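D-alanyl transferase DltD (Enterococcus faecium TX0133A04, PDB 6PFX) probably takes part in the D-alanylation of lipoteichoic acid in the Gram-positive cell wall, as a D-alanyl transferase with an SGNH-hydrolase-like fold. Local coordinates at residues Asn227-Gly230 with Glu231-Thr235; Asn243-Tyr246 with Thr247-Arg251; Leu257-Ser260 with Gln261-Trp264; Glu298-Ser301 with Asp302-Leu306. All coordinates share one frame; numbering follows the deposited sequence.

Interaction 1. Residues Asn227-Gly230 with Glu231-Thr235; sequences NQIG and ERETT
The C-terminal turn of helix 219-233 is formed where N227-G230 meets E231-T235, and its hallmark is the carbonyl of G230, which receives two donors as the helix runs out. The hydroxyl of T234 gives its proton to G230 O (OG1 to O, 2.8 Å). The backbone N-H of E233 is shared: it points nearly straight at I229 O (N to O, 3.0 Å), the regular i to i+4 bond, and also reaches G230 O from the face opposite T234, well above that carbonyl plane and off any lone pair. T234 carries OG1 between its own N and carbonyl carbon (chi1 62°), which turns the hydroxyl back to the last turn and adds a second donor to G230 O. Just before it, the i to i+4 pattern is regular: E231 N binds N227 O at 2.9 Å and R232 N binds Q228 O at 3.1 Å.

Outside the backbone, I229 and E233 run side by side in the same direction, and W351 of helix 351-365 touches both, as well as T234. The R232 chain folds at chi3 (-38°) and lays one face of its guanidinium over Q228 O and the CA of I229; NH1 comes within 4.1 Å of I229 CG1, a loose contact. On the E233 side the fit is closer, with the methyl CG2 of I229 lying 3.6 Å from E233 OE2.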
loop_
_atom_site.group_PDB
_atom_site.type_symbol
_atom_site.label_atom_id
_atom_site.label_comp_id
_atom_site.label_asym_id
_atom_site.label_seq_id
_atom_site.Cartn_x
_atom_site.Cartn_y
_atom_site.Cartn_z
ATOM N N ASN A 227 -0.188 25.119 -3.104
ATOM C CA ASN A 227 -1.185 25.902 -2.390
ATOM C C ASN A 227 -2.124 26.604 -3.361
ATOM O O ASN A 227 -3.333 26.686 -3.108
ATOM C CB ASN A 227 -0.505 26.921 -1.478
ATOM C CG ASN A 227 0.058 26.301 -0.221
ATOM O OD1 ASN A 227 -0.415 25.267 0.252
ATOM N ND2 ASN A 227 1.045 26.961 0.357
ATOM N N GLN A 228 -1.596 27.096 -4.491
ATOM C CA GLN A 228 -2.464 27.758 -5.461
ATOM C C GLN A 228 -3.452 26.774 -6.075
ATOM O O GLN A 228 -4.650 27.063 -6.173
ATOM C CB GLN A 228 -1.652 28.437 -6.560
ATOM C CG GLN A 228 -0.815 29.609 -6.097
ATOM C CD GLN A 228 0.206 30.052 -7.139
ATOM O OE1 GLN A 228 0.564 29.293 -8.040
ATOM N NE2 GLN A 228 0.675 31.288 -7.017
ATOM N N ILE A 229 -2.974 25.592 -6.461
ATOM C CA ILE A 229 -3.862 24.601 -7.051
ATOM C C ILE A 229 -4.863 24.110 -6.014
ATOM O O ILE A 229 -6.064 24.011 -6.294
ATOM C CB ILE A 229 -3.028 23.463 -7.667
ATOM C CG1 ILE A 229 -2.185 24.009 -8.826
ATOM C CG2 ILE A 229 -3.925 22.350 -8.148
ATOM C CD1 ILE A 229 -1.174 23.011 -9.390
ATOM N N GLY A 230 -4.399 23.812 -4.800
ATOM C CA GLY A 230 -5.319 23.367 -3.767
ATOM C C GLY A 230 -6.417 24.379 -3.512
ATOM O O GLY A 230 -7.596 24.029 -3.413
ATOM N N GLU A 231 -6.049 25.655 -3.403
ATOM C CA GLU A 231 -7.059 26.674 -3.137
ATOM C C GLU A 231 -8.097 26.712 -4.252
ATOM O O GLU A 231 -9.303 26.781 -3.991
ATOM C CB GLU A 231 -6.385 28.033 -2.969
ATOM C CG GLU A 231 -7.274 29.134 -2.436
ATOM C CD GLU A 231 -6.483 30.392 -2.143
ATOM O OE1 GLU A 231 -5.508 30.673 -2.883
ATOM O OE2 GLU A 231 -6.828 31.083 -1.161
ATOM N N ARG A 232 -7.642 26.660 -5.504
ATOM C CA ARG A 232 -8.547 26.761 -6.645
ATOM C C ARG A 232 -9.448 25.541 -6.764
ATOM O O ARG A 232 -10.561 25.654 -7.292
ATOM C CB ARG A 232 -7.690 26.969 -7.901
ATOM C CG ARG A 232 -8.404 27.078 -9.230
ATOM C CD ARG A 232 -7.356 26.966 -10.371
ATOM N NE ARG A 232 -6.108 27.659 -10.031
ATOM C CZ ARG A 232 -4.891 27.297 -10.441
ATOM N NH1 ARG A 232 -4.722 26.234 -11.217
ATOM N NH2 ARG A 232 -3.831 27.999 -10.058
ATOM N N GLU A 233 -9.009 24.383 -6.275
ATOM C CA GLU A 233 -9.727 23.134 -6.493
ATOM C C GLU A 233 -10.589 22.715 -5.313
ATOM O O GLU A 233 -11.177 21.629 -5.353
ATOM C CB GLU A 233 -8.742 22.029 -6.887
ATOM C CG GLU A 233 -8.003 22.412 -8.168
ATOM C CD GLU A 233 -7.450 21.242 -8.951
ATOM O OE1 GLU A 233 -7.590 20.090 -8.500
ATOM O OE2 GLU A 233 -6.866 21.489 -10.033
ATOM N N THR A 234 -10.715 23.560 -4.289
ATOM C CA THR A 234 -11.464 23.234 -3.081
ATOM C C THR A 234 -12.402 24.365 -2.696
ATOM O O THR A 234 -12.616 24.651 -1.513
ATOM C CB THR A 234 -10.526 22.907 -1.920
ATOM O OG1 THR A 234 -9.710 24.052 -1.611
ATOM C CG2 THR A 234 -9.615 21.717 -2.268
ATOM N N THR A 235 -13.014 25.000 -3.683
ATOM C CA THR A 235 -13.811 26.183 -3.411
ATOM C C THR A 235 -15.277 25.906 -3.087
ATOM O O THR A 235 -15.994 26.855 -2.757
ATOM C CB THR A 235 -13.768 27.122 -4.618
ATOM O OG1 THR A 235 -14.325 26.428 -5.740
ATOM C CG2 THR A 235 -12.357 27.555 -4.924
#

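Interaction 2. Residues Asn243-Tyr246 with Thr247-Arg251; sequences NDFY and THRIR
With chi1 of F245 at -177° and of Y246 at 179°, both rings leave the helix on the side away from their own backbone N and run alongside their carbonyls, towards the turn that follows. R249 and I250 meet them there with CG and CG1 placed beside their own N. The CB of R249 stands almost over the centre of the F245 ring, 4.2 Å from the centroid and 9° off the normal, a CH-pi contact. R249 CD then packs at 3.5 Å from F245 CE2.

I250 divides its branches between the two rings: CG1 packs against F245 CE1 at 3.8 Å, and CG2 lies 3.5 Å from Y246 CE1, the side chains of I250 and Y246 crossing at about a right angle. R251 adds its CA above one face of the Y246 ring, displaced to the rim. The backbone widens here into a pi-type turn: Y246 O accepts from both I250 N (3.0 Å) and R251 N (2.9 Å), whereas T247 N and H248 N keep the ordinary helical bonds to N243 O and D244 O. The carboxylate of D244 forms a salt bridge with K242, just before the helix.

Helix 243-250 lies at the surface, with I250 buried. Its F245 touches D345 and T346, the former belonging to a possible Ser-His-Asp triad with S46 and H348, while Y246 and I250 touch E254 and L257 of helix 254-257.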
loop_
_atom_site.group_PDB
_atom_site.type_symbol
_atom_site.label_atom_id
_atom_site.label_comp_id
_atom_site.label_asym_id
_atom_site.label_seq_id
_atom_site.Cartn_x
_atom_site.Cartn_y
_atom_site.Cartn_z
ATOM N N ASN A 243 -13.354 19.759 -5.114
ATOM C CA ASN A 243 -14.739 20.034 -5.493
ATOM C C ASN A 243 -15.484 18.794 -5.991
ATOM O O ASN A 243 -16.590 18.510 -5.525
ATOM C CB ASN A 243 -14.794 21.169 -6.519
ATOM C CG ASN A 243 -14.451 22.511 -5.913
ATOM O OD1 ASN A 243 -14.185 22.611 -4.719
ATOM N ND2 ASN A 243 -14.452 23.553 -6.737
ATOM N N ASP A 244 -14.917 18.046 -6.949
ATOM C CA ASP A 244 -15.698 16.942 -7.514
ATOM C C ASP A 244 -15.918 15.833 -6.490
ATOM O O ASP A 244 -16.972 15.187 -6.496
ATOM C CB ASP A 244 -15.082 16.429 -8.819
ATOM C CG ASP A 244 -13.715 15.808 -8.632
ATOM O OD1 ASP A 244 -13.050 16.111 -7.626
ATOM O OD2 ASP A 244 -13.292 15.021 -9.509
ATOM N N PHE A 245 -14.962 15.626 -5.584
ATOM C CA PHE A 245 -15.146 14.653 -4.517
ATOM C C PHE A 245 -16.286 15.078 -3.605
ATOM O O PHE A 245 -17.144 14.269 -3.239
ATOM C CB PHE A 245 -13.856 14.533 -3.714
ATOM C CG PHE A 245 -13.909 13.504 -2.620
ATOM C CD1 PHE A 245 -14.450 13.806 -1.384
ATOM C CD2 PHE A 245 -13.416 12.229 -2.829
ATOM C CE1 PHE A 245 -14.478 12.858 -0.379
ATOM C CE2 PHE A 245 -13.446 11.285 -1.825
ATOM C CZ PHE A 245 -13.980 11.595 -0.606
ATOM N N TYR A 246 -16.310 16.351 -3.223
ATOM C CA TYR A 246 -17.382 16.823 -2.363
ATOM C C TYR A 246 -18.734 16.632 -3.042
ATOM O O TYR A 246 -19.672 16.074 -2.455
ATOM C CB TYR A 246 -17.158 18.288 -1.976
ATOM C CG TYR A 246 -18.280 18.794 -1.090
ATOM C CD1 TYR A 246 -18.331 18.451 0.259
ATOM C CD2 TYR A 246 -19.306 19.575 -1.609
ATOM C CE1 TYR A 246 -19.356 18.874 1.062
ATOM C CE2 TYR A 246 -20.339 20.009 -0.799
ATOM C CZ TYR A 246 -20.347 19.651 0.536
ATOM O OH TYR A 246 -21.346 20.041 1.389
ATOM N N THR A 247 -18.836 17.061 -4.303
ATOM C CA THR A 247 -20.104 17.002 -5.019
ATOM C C THR A 247 -20.604 15.570 -5.158
ATOM O O THR A 247 -21.782 15.289 -4.907
ATOM C CB THR A 247 -19.939 17.664 -6.385
ATOM O OG1 THR A 247 -19.589 19.041 -6.197
ATOM C CG2 THR A 247 -21.228 17.590 -7.183
ATOM N N HIS A 248 -19.722 14.644 -5.539
ATOM C CA HIS A 248 -20.151 13.292 -5.868
ATOM C C HIS A 248 -20.208 12.359 -4.669
ATOM O O HIS A 248 -20.968 11.386 -4.703
ATOM C CB HIS A 248 -19.226 12.687 -6.931
ATOM C CG HIS A 248 -19.253 13.417 -8.237
ATOM N ND1 HIS A 248 -18.271 13.275 -9.194
ATOM C CD2 HIS A 248 -20.150 14.296 -8.746
ATOM C CE1 HIS A 248 -18.560 14.037 -10.234
ATOM N NE2 HIS A 248 -19.693 14.670 -9.986
ATOM N N ARG A 249 -19.457 12.633 -3.605
ATOM C CA ARG A 249 -19.368 11.688 -2.506
ATOM C C ARG A 249 -19.885 12.193 -1.171
ATOM O O ARG A 249 -20.205 11.363 -0.313
ATOM C CB ARG A 249 -17.918 11.202 -2.327
ATOM C CG ARG A 249 -17.361 10.510 -3.576
ATOM C CD ARG A 249 -16.139 9.663 -3.277
ATOM N NE ARG A 249 -16.432 8.608 -2.310
ATOM C CZ ARG A 249 -16.909 7.405 -2.621
ATOM N NH1 ARG A 249 -17.158 7.084 -3.884
ATOM N NH2 ARG A 249 -17.137 6.520 -1.659
ATOM N N ILE A 250 -19.982 13.507 -0.960
ATOM C CA ILE A 250 -20.279 14.073 0.348
ATOM C C ILE A 250 -21.612 14.825 0.363
ATOM O O ILE A 250 -22.421 14.661 1.283
ATOM C CB ILE A 250 -19.135 14.985 0.853
ATOM C CG1 ILE A 250 -17.801 14.244 0.958
ATOM C CG2 ILE A 250 -19.534 15.591 2.210
ATOM C CD1 ILE A 250 -17.827 13.048 1.885
ATOM N N ARG A 251 -21.842 15.679 -0.639
ATOM C CA ARG A 251 -22.913 16.667 -0.552
ATOM C C ARG A 251 -24.265 16.036 -0.235
ATOM O O ARG A 251 -25.020 16.558 0.595
ATOM C CB ARG A 251 -22.991 17.460 -1.858
ATOM C CG ARG A 251 -24.061 18.527 -1.848
ATOM C CD ARG A 251 -24.082 19.346 -3.126
ATOM N NE ARG A 251 -25.070 20.418 -3.016
ATOM C CZ ARG A 251 -25.173 21.446 -3.852
ATOM N NH1 ARG A 251 -24.340 21.563 -4.877
ATOM N NH2 ARG A 251 -26.109 22.363 -3.655
#

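Interaction 3. Residues Leu257-Ser260 with Gln261-Trp264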
loop_
_atom_site.group_PDB
_atom_site.type_symbol
_atom_site.label_atom_id
_atom_site.label_comp_id
_atom_site.label_asym_id
_atom_site.label_seq_id
_atom_site.Cartn_x
_atom_site.Cartn_y
_atom_site.Cartn_z
ATOM N N LEU A 257 -23.418 13.079 8.003
ATOM C CA LEU A 257 -22.035 12.726 8.291
ATOM C C LEU A 257 -21.508 13.432 9.529
ATOM O O LEU A 257 -20.468 13.033 10.058
ATOM C CB LEU A 257 -21.167 13.012 7.063
ATOM C CG LEU A 257 -21.467 12.111 5.865
ATOM C CD1 LEU A 257 -20.802 12.587 4.594
ATOM C CD2 LEU A 257 -21.012 10.687 6.174
ATOM N N LYS A 258 -22.203 14.446 10.027
ATOM C CA LYS A 258 -21.734 15.124 11.226
ATOM C C LYS A 258 -21.709 14.155 12.403
ATOM O O LYS A 258 -22.706 13.488 12.699
ATOM C CB LYS A 258 -22.628 16.316 11.551
ATOM C CG LYS A 258 -22.069 17.164 12.667
ATOM C CD LYS A 258 -23.040 18.297 13.064
ATOM C CE LYS A 258 -22.452 19.143 14.177
ATOM N NZ LYS A 258 -21.361 19.984 13.637
ATOM N N GLN A 259 -20.565 14.095 13.082
ATOM C CA GLN A 259 -20.321 13.234 14.239
ATOM C C GLN A 259 -20.425 11.743 13.923
ATOM O O GLN A 259 -20.439 10.918 14.849
ATOM C CB GLN A 259 -21.200 13.592 15.450
ATOM C CG GLN A 259 -20.799 14.868 16.152
ATOM C CD GLN A 259 -19.422 14.787 16.801
ATOM O OE1 GLN A 259 -18.479 15.439 16.358
ATOM N NE2 GLN A 259 -19.308 13.993 17.860
ATOM N N SER A 260 -20.471 11.368 12.640
ATOM C CA SER A 260 -20.709 9.978 12.268
ATOM C C SER A 260 -19.534 9.071 12.593
ATOM O O SER A 260 -19.712 7.850 12.635
ATOM C CB SER A 260 -21.031 9.867 10.778
ATOM O OG SER A 260 -19.963 10.368 9.994
ATOM N N GLN A 261 -18.348 9.636 12.828
ATOM C CA GLN A 261 -17.127 8.872 13.067
ATOM C C GLN A 261 -16.612 9.035 14.491
ATOM O O GLN A 261 -15.468 8.678 14.774
ATOM C CB GLN A 261 -16.067 9.298 12.045
ATOM C CG GLN A 261 -16.580 9.153 10.619
ATOM C CD GLN A 261 -15.617 9.644 9.534
ATOM O OE1 GLN A 261 -14.567 10.217 9.811
ATOM N NE2 GLN A 261 -16.001 9.427 8.283
ATOM N N LYS A 262 -17.447 9.523 15.409
ATOM C CA LYS A 262 -16.961 9.816 16.753
ATOM C C LYS A 262 -16.434 8.577 17.478
ATOM O O LYS A 262 -15.560 8.698 18.346
ATOM C CB LYS A 262 -18.071 10.475 17.576
ATOM C CG LYS A 262 -19.223 9.561 17.909
ATOM C CD LYS A 262 -20.325 10.319 18.650
ATOM C CE LYS A 262 -21.532 9.426 18.896
ATOM N NZ LYS A 262 -22.590 10.116 19.685
ATOM N N ASN A 263 -16.935 7.387 17.148
ATOM C CA ASN A 263 -16.499 6.177 17.837
ATOM C C ASN A 263 -15.619 5.283 16.978
ATOM O O ASN A 263 -15.310 4.156 17.388
ATOM C CB ASN A 263 -17.696 5.396 18.375
ATOM C CG ASN A 263 -18.469 6.178 19.413
ATOM O OD1 ASN A 263 -17.904 6.699 20.373
ATOM N ND2 ASN A 263 -19.762 6.289 19.206
ATOM N N TRP A 264 -15.184 5.769 15.817
ATOM C CA TRP A 264 -14.336 4.977 14.935
ATOM C C TRP A 264 -12.937 4.830 15.527
ATOM O O TRP A 264 -12.382 5.774 16.099
ATOM C CB TRP A 264 -14.263 5.645 13.562
ATOM C CG TRP A 264 -15.487 5.452 12.701
ATOM C CD1 TRP A 264 -16.748 5.069 13.101
ATOM C CD2 TRP A 264 -15.558 5.642 11.286
ATOM N NE1 TRP A 264 -17.584 4.988 12.004
ATOM C CE2 TRP A 264 -16.881 5.358 10.885
ATOM C CE3 TRP A 264 -14.627 6.034 10.315
ATOM C CZ2 TRP A 264 -17.290 5.453 9.556
ATOM C CZ3 TRP A 264 -15.034 6.125 8.995
ATOM C CH2 TRP A 264 -16.346 5.820 8.627
HETATM O O HOH W 1 -19.097 6.699 15.159
HETATM O O HOH W 2 -18.984 8.412 8.217
#
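Backbone bonds first link Q259 to K262: K262 N reaches Q259 O at 3.3 Å, a weak bond that closes a type I turn across the junction of L257-S260 and Q261-W264. Before it a type II turn runs from L257 to S260, with S260 N on L257 O; after it a second type I turn brings W264 N onto Q261 O.

Among the side-chain bonds, a chi1 of 60° folds OG of S260 back over the turn to L257 O, its acceptor at 2.7 Å. This oxygen therefore takes two protons from one residue, N-H and O-H both arriving from the same face of its plane.

Two waters extend the polar network. One donates to S260 O and accepts from N263 N at 3.0 Å; the other donates to S260 OG and accepts from Q261 NE2 at 3.2 Å. The remaining end of that amide, OE1, is hydrogen-bonded to the hydroxyl of T304.

Two further contacts are van der Waals. Q259 bends at chi2 (-65°), and its NE2 approaches K262 CB at 3.7 Å, the two chains crossing at about a right angle. Within Q261-W264, the CG of Q261 sits 3.5 Å above the indole plane of W264, over its centre. The NE1 of that indole lies 3.6 Å from S260 O.

Three overlapping beta turns in succession, tied by S260 and two waters, form the first part of the irregular surface connection between helix 254-257 and helix 271-284, beside helix 298-304.

Interaction 4. Residues Glu298-Ser301 with Asp302-Leu306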
loop_
_atom_site.group_PDB
_atom_site.type_symbol
_atom_site.label_atom_id
_atom_site.label_comp_id
_atom_site.label_asym_id
_atom_site.label_seq_id
_atom_site.Cartn_x
_atom_site.Cartn_y
_atom_site.Cartn_z
ATOM N N GLU A 298 -7.966 17.684 9.032
ATOM C CA GLU A 298 -8.521 18.063 10.327
ATOM C C GLU A 298 -9.853 18.796 10.193
ATOM O O GLU A 298 -10.713 18.671 11.069
ATOM C CB GLU A 298 -7.529 18.906 11.128
ATOM C CG GLU A 298 -7.875 18.965 12.614
ATOM C CD GLU A 298 -6.869 19.755 13.421
ATOM O OE1 GLU A 298 -7.090 19.916 14.637
ATOM O OE2 GLU A 298 -5.861 20.213 12.839
ATOM N N LYS A 299 -10.066 19.546 9.113
ATOM C CA LYS A 299 -11.369 20.181 8.935
ATOM C C LYS A 299 -12.457 19.124 8.813
ATOM O O LYS A 299 -13.573 19.296 9.314
ATOM C CB LYS A 299 -11.361 21.088 7.712
ATOM C CG LYS A 299 -10.579 22.367 7.920
ATOM C CD LYS A 299 -10.538 23.204 6.660
ATOM C CE LYS A 299 -9.664 24.429 6.874
ATOM N NZ LYS A 299 -9.430 25.211 5.629
ATOM N N TRP A 300 -12.134 18.004 8.164
ATOM C CA TRP A 300 -13.076 16.906 8.018
ATOM C C TRP A 300 -13.245 16.124 9.317
ATOM O O TRP A 300 -14.374 15.825 9.710
ATOM C CB TRP A 300 -12.601 15.969 6.908
ATOM C CG TRP A 300 -13.554 14.874 6.641
ATOM C CD1 TRP A 300 -13.336 13.525 6.778
ATOM C CD2 TRP A 300 -14.909 15.020 6.210
ATOM N NE1 TRP A 300 -14.478 12.829 6.443
ATOM C CE2 TRP A 300 -15.453 13.727 6.096
ATOM C CE3 TRP A 300 -15.715 16.123 5.905
ATOM C CZ2 TRP A 300 -16.759 13.511 5.686
ATOM C CZ3 TRP A 300 -17.005 15.902 5.506
ATOM C CH2 TRP A 300 -17.515 14.610 5.397
ATOM N N SER A 301 -12.156 15.792 10.014
ATOM C CA SER A 301 -12.312 15.068 11.274
ATOM C C SER A 301 -13.007 15.932 12.323
ATOM O O SER A 301 -13.728 15.405 13.177
ATOM C CB SER A 301 -10.959 14.549 11.776
ATOM O OG SER A 301 -10.033 15.597 11.996
ATOM N N ASP A 302 -12.805 17.253 12.284
ATOM C CA ASP A 302 -13.564 18.126 13.172
ATOM C C ASP A 302 -15.061 17.925 12.960
ATOM O O ASP A 302 -15.845 17.899 13.917
ATOM C CB ASP A 302 -13.218 19.590 12.896
ATOM C CG ASP A 302 -11.898 20.037 13.511
ATOM O OD1 ASP A 302 -11.267 19.308 14.310
ATOM O OD2 ASP A 302 -11.486 21.164 13.169
ATOM N N TYR A 303 -15.471 17.774 11.701
ATOM C CA TYR A 303 -16.885 17.624 11.386
ATOM C C TYR A 303 -17.406 16.233 11.723
ATOM O O TYR A 303 -18.479 16.098 12.325
ATOM C CB TYR A 303 -17.115 17.922 9.907
ATOM C CG TYR A 303 -18.554 17.892 9.484
ATOM C CD1 TYR A 303 -19.452 18.809 9.988
ATOM C CD2 TYR A 303 -19.014 16.973 8.561
ATOM C CE1 TYR A 303 -20.755 18.801 9.610
ATOM C CE2 TYR A 303 -20.336 16.956 8.169
ATOM C CZ TYR A 303 -21.202 17.885 8.701
ATOM O OH TYR A 303 -22.530 17.918 8.349
ATOM N N THR A 304 -16.670 15.183 11.345
ATOM C CA THR A 304 -17.172 13.833 11.548
ATOM C C THR A 304 -16.948 13.332 12.970
ATOM O O THR A 304 -17.536 12.316 13.353
ATOM C CB THR A 304 -16.476 12.823 10.628
ATOM O OG1 THR A 304 -15.097 12.726 11.014
ATOM C CG2 THR A 304 -16.579 13.204 9.164
ATOM N N GLY A 305 -16.077 13.991 13.735
ATOM C CA GLY A 305 -15.736 13.564 15.072
ATOM C C GLY A 305 -14.652 12.514 15.161
ATOM O O GLY A 305 -14.329 12.074 16.271
ATOM N N LEU A 306 -14.098 12.077 14.038
ATOM C CA LEU A 306 -12.977 11.149 14.074
ATOM C C LEU A 306 -11.872 11.731 14.941
ATOM O O LEU A 306 -11.468 12.884 14.759
ATOM C CB LEU A 306 -12.455 10.939 12.659
ATOM C CG LEU A 306 -11.377 9.855 12.525
ATOM C CD1 LEU A 306 -12.035 8.468 12.613
ATOM C CD2 LEU A 306 -10.596 10.042 11.239
HETATM O O HOH W 3 -10.330 16.805 14.397
HETATM O O HOH W 4 -12.020 15.287 15.985
#
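T304 meets W300 one helical turn before it, and its side chain can be traced from the CB, which lies 3.8 Å from W300 O. The methyl branch CG2 continues over the indole: it stands above one face, 3.6 Å from the centroid of the five-membered ring and 26° off its normal, as a CH-pi contact, with CE2 its nearest ring atom at 3.3 Å. The hydroxyl branch OG1, swung by a chi1 of 67° towards the chain that follows, instead accepts from L306 N two residues on, an ST turn; the same oxygen is the partner of Q261 in the neighbouring turns. Thus one residue packs on a ring with its methyl while its hydroxyl ties down the chain leaving the helix.

The W300 ring also meets Y303, CZ3 to CD2 at 3.8 Å, with the ring planes 42° apart. Backbone bonds hold the turn together: T304 N to W300 O at 2.9 Å, nearly straight on the carbonyl, and G305 N to S301 O at 2.8 Å. G305 then takes a positive phi, where a side chain would be jammed against the carbonyl oxygen of T304, and the helix stops.

A water bridges S301 OG and D302 OD1, at 2.7 Å from each. S301 OG is hydrogen-bonded to Q308 as well.

Helix 298-304 follows strand 288-293 of the central parallel sheet and precedes helix 308-323; F239 packs edge-to-face with W300, and the turns of 257-264 lie along its end at Y303 and T304.

Overall arrangement
From the N terminus, interaction 1 ends helix 219-233, and a short connection leads to interaction 2 on helix 243-250; E233 O to N243 N (2.9 Å) and T235 OG1 to N243 ND2 close that connection. Interaction 3 follows at the end of helix 254-257, its L257 touching I250. Interaction 4 comes later, beyond helix 271-284 and strand 288-293. All four are local and in series, so none nests or crosses. Spatially, interaction 4 touches interactions 2 and 3, with W300 on I250 and Q259 N bound to Y303 O; interaction 1 reaches the group through interaction 2, its nearest atoms about 7 Å from interaction 4. Together they link helices 219-233, 243-250, 254-257 and 298-304.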